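PDB 1Z4E: transcriptional regulator from Bacillus halodurans, which probably transfers acyl groups, as a member of the GNAT acetyltransferase family, although it is named as a transcriptional regulator. Local coordinates for residues L70-T75 with W84-E89. Sequence-based numbering, arbitrary orientation.
Sequences LQVTFT and WRATIE
With CG anti to the carbonyl carbon (chi1 -86°), the Trp84 indole swings across the neighbouring strand, and one face lies against the backbone of Thr75. Its rim atom CZ3 comes within 3.4 Å of Phe74 O, while CE3 packs 4.0 Å from Phe74 CB; NE1 donates a hydrogen bond to Glu48 of the second subunit. The same choice of first torsion at Phe74 (chi1 -51°) drops its ring beside Ala86, CD1 lying 3.7 Å from Ala86 CB. Val72 and Ile88 cross obliquely further along this face, which Leu70, Phe74 and Ala86 pack against helix 102-116. On the other face Thr73 and Thr87 run side by side, Thr73 OG1 resting 3.5 Å from Thr87 CB. Thr87 OG1 is instead hydrogen-bonded to Gln123 and, at 2.7 Å, to a water that donates to Arg85 O. On this same face Glu89 OE2 meets Arg85 of the second subunit in a salt bridge. An alanine in place of Trp84 would remove the indole and its NE1 hydrogen bond, and would probably loosen this end of the strand pair and its link to the second subunit. Six backbone hydrogen bonds join Gln71, Thr73 and Thr75 to Glu89, Thr87 and Arg85, the straightest from Thr75 N to Arg85 O (2.9 Å, 170° at the hydrogen). Strands 65-76 and 84-93 thus form an antiparallel pair within the central mixed sheet of the GNAT fold.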
ATOM      1  N   LEU A  70       3.488  14.356  -1.508  1.00 13.20           N
ATOM      2  CA  LEU A  70       3.430  12.919  -1.288  1.00 14.77           C
ATOM      3  C   LEU A  70       1.990  12.579  -0.959  1.00 16.33           C
ATOM      4  O   LEU A  70       1.189  13.460  -0.621  1.00 14.78           O
ATOM      5  CB  LEU A  70       4.349  12.474  -0.135  1.00 11.61           C
ATOM      6  CG  LEU A  70       4.061  12.910   1.310  1.00 14.85           C
ATOM      7  CD1 LEU A  70       2.797  12.230   1.838  1.00 13.44           C
ATOM      8  CD2 LEU A  70       5.237  12.536   2.188  1.00 12.88           C
ATOM      9  N   GLN A  71       1.648  11.305  -1.089  1.00 14.62           N
ATOM     10  CA  GLN A  71       0.315  10.858  -0.729  1.00 16.10           C
ATOM     11  C   GLN A  71       0.540   9.862   0.391  1.00 14.64           C
ATOM     12  O   GLN A  71       1.537   9.137   0.390  1.00 13.95           O
ATOM     13  CB  GLN A  71      -0.392  10.171  -1.900  1.00 14.59           C
ATOM     14  CG  GLN A  71      -1.874   9.897  -1.604  1.00 18.97           C
ATOM     15  CD  GLN A  71      -2.627   9.301  -2.785  1.00 20.94           C
ATOM     16  OE1 GLN A  71      -2.275   9.534  -3.940  1.00 14.95           O
ATOM     17  NE2 GLN A  71      -3.684   8.550  -2.499  1.00 18.89           N
ATOM     18  N   VAL A  72      -0.358   9.844   1.365  1.00 16.46           N
ATOM     19  CA  VAL A  72      -0.232   8.906   2.464  1.00 15.54           C
ATOM     20  C   VAL A  72      -1.612   8.316   2.733  1.00 17.29           C
ATOM     21  O   VAL A  72      -2.622   9.034   2.723  1.00 15.48           O
ATOM     22  CB  VAL A  72       0.346   9.593   3.726  1.00 17.98           C
ATOM     23  CG1 VAL A  72      -0.602  10.679   4.218  1.00 16.26           C
ATOM     24  CG2 VAL A  72       0.606   8.553   4.817  1.00 16.68           C
ATOM     25  N   THR A  73      -1.652   7.001   2.927  1.00 12.09           N
ATOM     26  CA  THR A  73      -2.897   6.282   3.174  1.00 15.13           C
ATOM     27  C   THR A  73      -2.782   5.478   4.470  1.00 15.07           C
ATOM     28  O   THR A  73      -1.807   4.745   4.671  1.00 13.79           O
ATOM     29  CB  THR A  73      -3.206   5.311   2.018  1.00 20.71           C
ATOM     30  OG1 THR A  73      -2.273   4.225   2.049  1.00 36.99           O
ATOM     31  CG2 THR A  73      -3.068   6.010   0.685  1.00 14.23           C
ATOM     32  N   PHE A  74      -3.778   5.626   5.340  1.00 13.50           N
ATOM     33  CA  PHE A  74      -3.812   4.937   6.629  1.00 12.98           C
ATOM     34  C   PHE A  74      -4.831   3.821   6.485  1.00 11.45           C
ATOM     35  O   PHE A  74      -6.001   4.081   6.208  1.00 13.00           O
ATOM     36  CB  PHE A  74      -4.237   5.919   7.720  1.00 16.36           C
ATOM     37  CG  PHE A  74      -3.437   7.185   7.724  1.00 19.91           C
ATOM     38  CD1 PHE A  74      -2.118   7.189   8.159  1.00 13.97           C
ATOM     39  CD2 PHE A  74      -3.995   8.373   7.257  1.00 21.18           C
ATOM     40  CE1 PHE A  74      -1.357   8.363   8.125  1.00 16.25           C
ATOM     41  CE2 PHE A  74      -3.249   9.548   7.219  1.00 22.78           C
ATOM     42  CZ  PHE A  74      -1.928   9.545   7.653  1.00 16.14           C
ATOM     43  N   THR A  75      -4.390   2.586   6.689  1.00 12.74           N
ATOM     44  CA  THR A  75      -5.255   1.421   6.490  1.00 14.13           C
ATOM     45  C   THR A  75      -5.149   0.355   7.586  1.00 13.26           C
ATOM     46  O   THR A  75      -4.067   0.091   8.098  1.00 12.21           O
ATOM     47  CB  THR A  75      -4.885   0.743   5.139  1.00 13.66           C
ATOM     48  OG1 THR A  75      -4.866   1.735   4.106  1.00 17.57           O
ATOM     49  CG2 THR A  75      -5.886  -0.359   4.771  1.00 17.14           C
ATOM     50  N   TRP A  84      -2.803  -0.814  12.265  1.00 12.58           N
ATOM     51  CA  TRP A  84      -3.031   0.063  11.130  1.00 13.59           C
ATOM     52  C   TRP A  84      -1.641   0.388  10.580  1.00 13.75           C
ATOM     53  O   TRP A  84      -0.680   0.468  11.341  1.00 11.15           O
ATOM     54  CB  TRP A  84      -3.674   1.374  11.581  1.00 14.62           C
ATOM     55  CG  TRP A  84      -5.158   1.337  11.691  1.00 15.99           C
ATOM     56  CD1 TRP A  84      -5.901   0.595  12.562  1.00 14.96           C
ATOM     57  CD2 TRP A  84      -6.087   2.105  10.920  1.00 14.19           C
ATOM     58  NE1 TRP A  84      -7.239   0.856  12.382  1.00 15.65           N
ATOM     59  CE2 TRP A  84      -7.382   1.779  11.379  1.00 16.17           C
ATOM     60  CE3 TRP A  84      -5.952   3.039   9.882  1.00 14.71           C
ATOM     61  CZ2 TRP A  84      -8.541   2.355  10.836  1.00 15.16           C
ATOM     62  CZ3 TRP A  84      -7.104   3.612   9.342  1.00 14.83           C
ATOM     63  CH2 TRP A  84      -8.382   3.266   9.822  1.00 21.34           C
ATOM     64  N   ARG A  85      -1.533   0.568   9.268  1.00 12.34           N
ATOM     65  CA  ARG A  85      -0.260   0.924   8.654  1.00 14.78           C
ATOM     66  C   ARG A  85      -0.475   2.172   7.821  1.00 12.87           C
ATOM     67  O   ARG A  85      -1.582   2.416   7.332  1.00 10.67           O
ATOM     68  CB  ARG A  85       0.241  -0.167   7.706  1.00 10.13           C
ATOM     69  CG  ARG A  85       0.374  -1.549   8.305  1.00 18.74           C
ATOM     70  CD  ARG A  85       1.033  -2.472   7.293  1.00 12.31           C
ATOM     71  NE  ARG A  85       0.970  -3.870   7.696  1.00 14.99           N
ATOM     72  CZ  ARG A  85       1.607  -4.857   7.071  1.00 16.89           C
ATOM     73  NH1 ARG A  85       2.364  -4.589   6.012  1.00 12.29           N
ATOM     74  NH2 ARG A  85       1.475  -6.111   7.492  1.00 19.25           N
ATOM     75  N   ALA A  86       0.579   2.963   7.669  1.00 14.00           N
ATOM     76  CA  ALA A  86       0.525   4.149   6.833  1.00 14.00           C
ATOM     77  C   ALA A  86       1.417   3.834   5.633  1.00 14.58           C
ATOM     78  O   ALA A  86       2.569   3.428   5.808  1.00 14.68           O
ATOM     79  CB  ALA A  86       1.071   5.366   7.578  1.00 13.10           C
ATOM     80  N   THR A  87       0.880   3.998   4.427  1.00 11.73           N
ATOM     81  CA  THR A  87       1.654   3.764   3.213  1.00 12.73           C
ATOM     82  C   THR A  87       1.860   5.105   2.515  1.00  9.82           C
ATOM     83  O   THR A  87       0.894   5.821   2.211  1.00 12.85           O
ATOM     84  CB  THR A  87       0.928   2.809   2.232  1.00 14.24           C
ATOM     85  OG1 THR A  87       0.691   1.554   2.874  1.00 14.59           O
ATOM     86  CG2 THR A  87       1.768   2.576   0.984  1.00 13.65           C
ATOM     87  N   ILE A  88       3.123   5.446   2.287  1.00 12.41           N
ATOM     88  CA  ILE A  88       3.491   6.681   1.608  1.00 11.73           C
ATOM     89  C   ILE A  88       3.721   6.340   0.147  1.00 13.36           C
ATOM     90  O   ILE A  88       4.344   5.321  -0.162  1.00 12.14           O
ATOM     91  CB  ILE A  88       4.782   7.272   2.191  1.00 17.62           C
ATOM     92  CG1 ILE A  88       4.525   7.747   3.621  1.00 20.18           C
ATOM     93  CG2 ILE A  88       5.276   8.418   1.313  1.00 17.99           C
ATOM     94  CD1 ILE A  88       5.756   8.295   4.310  1.00 22.07           C
ATOM     95  N   GLU A  89       3.232   7.197  -0.746  1.00 14.82           N
ATOM     96  CA  GLU A  89       3.369   6.960  -2.180  1.00 18.06           C
ATOM     97  C   GLU A  89       3.724   8.223  -2.956  1.00 19.05           C
ATOM     98  O   GLU A  89       3.197   9.301  -2.682  1.00 16.63           O
ATOM     99  CB  GLU A  89       2.060   6.382  -2.731  1.00 21.49           C
ATOM    100  CG  GLU A  89       2.013   6.197  -4.245  1.00 16.22           C
ATOM    101  CD  GLU A  89       3.062   5.219  -4.755  1.00 18.68           C
ATOM    102  OE1 GLU A  89       3.253   4.164  -4.120  1.00 20.22           O
ATOM    103  OE2 GLU A  89       3.682   5.503  -5.802  1.00 24.32           O
TER
HETATM  104  O   HOH W   1      -1.466   1.427   4.500  1.00 22.06           O